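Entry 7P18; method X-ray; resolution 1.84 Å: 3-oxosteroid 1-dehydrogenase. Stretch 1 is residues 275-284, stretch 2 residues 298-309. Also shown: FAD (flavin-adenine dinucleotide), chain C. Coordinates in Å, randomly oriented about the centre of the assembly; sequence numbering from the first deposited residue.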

# COMPACT_ATOMS: atom_id res chain seq x y z
N ARG A 275 12.59 -1.74 5.97
CA ARG A 275 13.92 -2.03 5.36
C ARG A 275 15.05 -2.07 6.40
O ARG A 275 16.21 -2.27 5.99
N ASN A 276 14.74 -2.01 7.70
CA ASN A 276 15.77 -2.05 8.78
C ASN A 276 15.62 -3.38 9.50
O ASN A 276 14.71 -3.55 10.34
N GLN A 277 16.49 -4.36 9.17
CA GLN A 277 16.36 -5.73 9.71
C GLN A 277 16.51 -5.70 11.23
O GLN A 277 15.84 -6.48 11.93
N GLN A 278 17.39 -4.85 11.78
CA GLN A 278 17.57 -4.80 13.26
C GLN A 278 16.24 -4.36 13.92
O GLN A 278 15.80 -4.96 14.92
N MET A 279 15.59 -3.34 13.37
CA MET A 279 14.31 -2.83 13.93
C MET A 279 13.20 -3.88 13.74
O MET A 279 12.44 -4.11 14.69
N ARG A 280 13.18 -4.59 12.59
CA ARG A 280 12.23 -5.71 12.39
C ARG A 280 12.44 -6.71 13.49
O ARG A 280 11.47 -7.15 14.14
N GLU A 281 13.68 -7.13 13.73
CA GLU A 281 13.90 -8.16 14.78
C GLU A 281 13.57 -7.61 16.17
O GLU A 281 13.12 -8.40 17.04
N GLN A 282 13.79 -6.32 16.39
CA GLN A 282 13.45 -5.71 17.72
C GLN A 282 11.92 -5.75 17.93
O GLN A 282 11.47 -6.01 19.06
N TYR A 283 11.12 -5.49 16.91
CA TYR A 283 9.70 -5.12 17.12
C TYR A 283 8.72 -6.13 16.52
O TYR A 283 7.67 -6.38 17.18
N LEU A 284 9.00 -6.67 15.34
CA LEU A 284 8.03 -7.51 14.56
C LEU A 284 8.08 -8.97 14.95
O LEU A 284 9.07 -9.45 15.53
N HIS A 298 14.51 2.46 1.05
CA HIS A 298 14.98 3.39 2.13
C HIS A 298 14.27 3.45 3.49
O HIS A 298 14.94 3.86 4.45
N ASN A 299 13.00 3.07 3.62
CA ASN A 299 12.34 3.31 4.93
C ASN A 299 13.01 2.44 6.00
O ASN A 299 12.64 1.26 6.15
N THR A 300 13.95 3.03 6.75
CA THR A 300 14.84 2.34 7.72
C THR A 300 14.62 2.92 9.12
O THR A 300 15.50 2.75 9.96
N GLY A 301 13.50 3.62 9.38
CA GLY A 301 13.14 3.99 10.77
C GLY A 301 14.00 5.14 11.29
O GLY A 301 14.07 5.31 12.52
N ASP A 302 14.59 5.94 10.41
CA ASP A 302 15.57 7.00 10.77
C ASP A 302 14.92 8.07 11.66
O ASP A 302 15.56 8.54 12.60
N THR A 303 13.70 8.48 11.37
CA THR A 303 13.00 9.54 12.16
C THR A 303 12.37 8.93 13.40
O THR A 303 12.22 9.65 14.41
N ILE A 304 12.00 7.65 13.36
CA ILE A 304 11.41 6.96 14.53
C ILE A 304 12.46 6.92 15.63
O ILE A 304 12.17 7.33 16.80
N ARG A 305 13.68 6.50 15.31
CA ARG A 305 14.77 6.38 16.32
C ARG A 305 15.06 7.77 16.91
O ARG A 305 15.15 7.90 18.14
N ALA A 306 15.17 8.78 16.07
CA ALA A 306 15.55 10.16 16.46
C ALA A 306 14.49 10.77 17.37
O ALA A 306 14.84 11.43 18.38
N ALA A 307 13.20 10.54 17.07
CA ALA A 307 12.08 11.06 17.89
C ALA A 307 12.00 10.33 19.23
O ALA A 307 11.78 10.98 20.28
N MET A 308 12.17 9.00 19.23
CA MET A 308 12.09 8.21 20.48
C MET A 308 13.27 8.63 21.38
O MET A 308 13.06 8.68 22.59
N ASP A 309 14.40 9.00 20.78
CA ASP A 309 15.59 9.51 21.51
C ASP A 309 15.20 10.75 22.33
O ASP A 309 15.79 10.91 23.40

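A single asparagine can cap a helix and bind a neighbouring segment at once, and Asn-276 of this 3-oxosteroid 1-dehydrogenase does so with the two ends of one amide. Its chi1 is t (-179°). OD1 accepts from the backbone of its own helix, Met-279 N to Asn-276 OD1 at 3.0 Å, while the other end reaches across the contact, Asn-276 ND2 donating to Thr-300 O at 3.1 Å. Nearby, Arg-275 N donates to Asn-299 O (3.0 Å), so backbone and side chain together fasten the loops that precede the two helices.

Beyond these loops the helices incline at 60° and their axes come no nearer than 12.4 Å, a gap bridged by long side chains. Met-279, an m, t, p rotamer pointing toward the other stretch, lays SD 3.9 Å from Gly-301 CA and CE 4.2 Å from Ile-304 CG2. The glycine matters here: an ideal CB on Gly-301 would lie 2.4 Å from Met-279 SD, a clash, and the positive phi of Gly-301 by itself favours glycine. Farther along, Tyr-283 (chi1 m) places OH 3.9 Å from Met-308 CE, where the contact thins.

Arg-305 starts sideways, but its end comes nearer. Arg-305 NH1 makes a weak hydrogen bond to Met-279 SD (3.7 Å), which lies at the guanidinium edge, and another weak one to Thr-300 O (2.8 Å), the same carbonyl that receives Asn-276 ND2. Arg-305 NH2 also forms a salt bridge, with a weak hydrogen bond, to Asp-302 OD1 (3.4 Å). On the first stretch, Arg-275 CB packs 3.9 Å from Thr-300 CG2, though the end of the arginine leads away.

The second stretch also serves the cofactor: Asn-299 ND2 donates to FAD O2A (3.0 Å), and FAD N6A donates to Asp-302 OD2 (2.9 Å), linking the segment to both phosphate and adenine.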

# COMPACT_ATOMS: atom_id res chain seq x y z
CB ARG A 275 14.19 -1.03 4.25
CG ARG A 275 13.34 -1.25 3.01
CD ARG A 275 13.74 -2.46 2.19
NE ARG A 275 12.76 -2.88 1.17
CZ ARG A 275 12.78 -4.05 0.53
NH1 ARG A 275 13.74 -4.92 0.80
NH2 ARG A 275 11.83 -4.37 -0.33
CB ASN A 276 15.67 -0.81 9.67
CG ASN A 276 16.72 -0.78 10.77
OD1 ASN A 276 17.11 -1.83 11.26
ND2 ASN A 276 17.08 0.40 11.24
CB GLN A 277 17.37 -6.67 9.03
CG GLN A 277 17.29 -8.08 9.54
CD GLN A 277 16.06 -8.77 9.02
OE1 GLN A 277 15.60 -8.46 7.93
NE2 GLN A 277 15.60 -9.75 9.77
CB GLN A 278 18.71 -3.83 13.59
CG GLN A 278 18.87 -3.55 15.08
CD GLN A 278 17.97 -2.45 15.63
OE1 GLN A 278 17.90 -1.33 15.11
NE2 GLN A 278 17.32 -2.75 16.74
CB MET A 279 13.98 -1.48 13.30
CG MET A 279 14.87 -0.37 13.82
SD MET A 279 14.39 1.28 13.25
CE MET A 279 12.99 1.57 14.31
CB ARG A 280 12.39 -6.37 11.01
CG ARG A 280 12.14 -5.48 9.82
CD ARG A 280 12.23 -6.30 8.51
NE ARG A 280 11.13 -7.23 8.37
CZ ARG A 280 10.11 -7.07 7.52
NH1 ARG A 280 10.06 -6.02 6.73
NH2 ARG A 280 9.14 -7.95 7.48
CB GLU A 281 15.33 -8.68 14.70
CG GLU A 281 15.42 -9.59 13.51
CD GLU A 281 16.78 -10.12 13.17
OE1 GLU A 281 17.67 -9.94 14.02
OE2 GLU A 281 16.91 -10.71 12.07
CB GLN A 282 14.03 -4.30 17.77
CG GLN A 282 13.74 -3.59 19.10
CD GLN A 282 14.41 -2.25 19.20
OE1 GLN A 282 15.10 -1.81 18.30
NE2 GLN A 282 14.16 -1.56 20.29
CB TYR A 283 9.46 -3.74 16.52
CG TYR A 283 10.12 -2.61 17.27
CD1 TYR A 283 9.75 -2.30 18.57
CD2 TYR A 283 11.10 -1.84 16.67
CE1 TYR A 283 10.33 -1.23 19.23
CE2 TYR A 283 11.70 -0.77 17.33
CZ TYR A 283 11.30 -0.47 18.62
OH TYR A 283 11.91 0.57 19.28
CB LEU A 284 8.33 -7.34 13.07
CG LEU A 284 8.17 -5.93 12.51
CD1 LEU A 284 8.47 -5.94 11.02
CD2 LEU A 284 6.78 -5.34 12.77
CB HIS A 298 15.12 4.81 1.55
CG HIS A 298 15.68 4.84 0.17
ND1 HIS A 298 17.02 4.62 -0.10
CD2 HIS A 298 15.09 5.08 -1.03
CE1 HIS A 298 17.23 4.71 -1.39
NE2 HIS A 298 16.06 4.99 -1.99
CB ASN A 299 10.82 3.13 4.86
CG ASN A 299 10.19 4.03 3.83
OD1 ASN A 299 10.82 4.99 3.34
ND2 ASN A 299 8.94 3.72 3.49
CB THR A 300 16.30 2.43 7.23
OG1 THR A 300 16.70 3.77 6.93
CG2 THR A 300 16.51 1.63 5.96
CB ASP A 302 16.16 7.67 9.53
CG ASP A 302 16.89 6.74 8.56
OD1 ASP A 302 17.30 5.66 8.97
OD2 ASP A 302 17.03 7.14 7.40
CB THR A 303 11.97 10.31 11.33
OG1 THR A 303 10.89 9.42 11.04
CG2 THR A 303 12.55 10.87 10.07
CB ILE A 304 10.88 5.55 14.13
CG1 ILE A 304 9.66 5.69 13.21
CG2 ILE A 304 10.55 4.76 15.37
CD1 ILE A 304 9.16 4.39 12.59
CB ARG A 305 16.01 5.75 15.65
CG ARG A 305 15.87 4.26 15.40
CD ARG A 305 17.17 3.55 14.98
NE ARG A 305 18.00 4.35 14.06
CZ ARG A 305 17.87 4.40 12.73
NH1 ARG A 305 16.95 3.68 12.11
NH2 ARG A 305 18.67 5.17 12.02
CB ALA A 306 15.76 10.98 15.22
CB ALA A 307 10.78 10.97 17.10
CB MET A 308 12.10 6.71 20.18
CG MET A 308 10.83 6.30 19.45
SD MET A 308 10.73 4.53 19.14
CE MET A 308 10.44 3.87 20.78
CB ASP A 309 16.73 9.86 20.56
CG ASP A 309 17.51 8.68 20.00
OD1 ASP A 309 17.35 7.55 20.53
OD2 ASP A 309 18.27 8.93 19.02
PA FAD C . 6.57 6.54 1.64
O1A FAD C . 5.54 6.69 0.58
O2A FAD C . 7.43 5.32 1.45
O5B FAD C . 7.44 7.86 1.63
C5B FAD C . 8.52 7.99 2.60
C4B FAD C . 9.64 8.74 1.95
O4B FAD C . 10.57 9.18 2.97
C3B FAD C . 10.47 7.94 0.93
O3B FAD C . 10.61 8.65 -0.30
C2B FAD C . 11.81 7.73 1.65
O2B FAD C . 12.89 7.51 0.75
C1B FAD C . 11.88 8.97 2.53
N9A FAD C . 12.78 8.86 3.68
C8A FAD C . 13.08 7.76 4.44
N7A FAD C . 14.02 8.00 5.34
C5A FAD C . 14.32 9.35 5.19
C6A FAD C . 15.22 10.22 5.84
N6A FAD C . 16.08 9.83 6.79
N1A FAD C . 15.26 11.50 5.43
C2A FAD C . 14.43 11.88 4.45
N3A FAD C . 13.60 11.15 3.71
C4A FAD C . 13.57 9.88 4.16
N1 FAD C . -1.73 1.88 0.45
C2 FAD C . -2.93 2.47 0.23
O2 FAD C . -3.54 3.05 1.14
N3 FAD C . -3.49 2.47 -0.99
C4 FAD C . -3.04 1.65 -2.01
O4 FAD C . -3.53 1.79 -3.12
C4X FAD C . -1.80 0.99 -1.82
N5 FAD C . -1.31 0.23 -2.78
C5X FAD C . -0.07 -0.33 -2.59
C6 FAD C . 0.52 -1.07 -3.64
C7 FAD C . 1.82 -1.54 -3.56
C7M FAD C . 2.45 -2.30 -4.71
C8 FAD C . 2.59 -1.23 -2.42
C8M FAD C . 4.02 -1.71 -2.31
C9 FAD C . 2.00 -0.59 -1.35
C9A FAD C . 0.69 -0.07 -1.42
N10 FAD C . 0.07 0.60 -0.36
C10 FAD C . -1.18 1.19 -0.53
C1' FAD C . 0.82 0.95 0.85
C2' FAD C . 1.38 2.38 0.73
O2' FAD C . 2.13 2.58 -0.47
C3' FAD C . 2.23 2.80 1.94
O3' FAD C . 1.67 2.32 3.16
C4' FAD C . 2.42 4.30 1.97
O4' FAD C . 2.94 4.70 0.71
C5' FAD C . 3.32 4.79 3.08
O5' FAD C . 3.46 6.21 2.88
P FAD C . 4.55 7.02 3.72
O1P FAD C . 4.39 8.39 3.20
O2P FAD C . 4.52 6.72 5.15
O3P FAD C . 5.96 6.45 3.14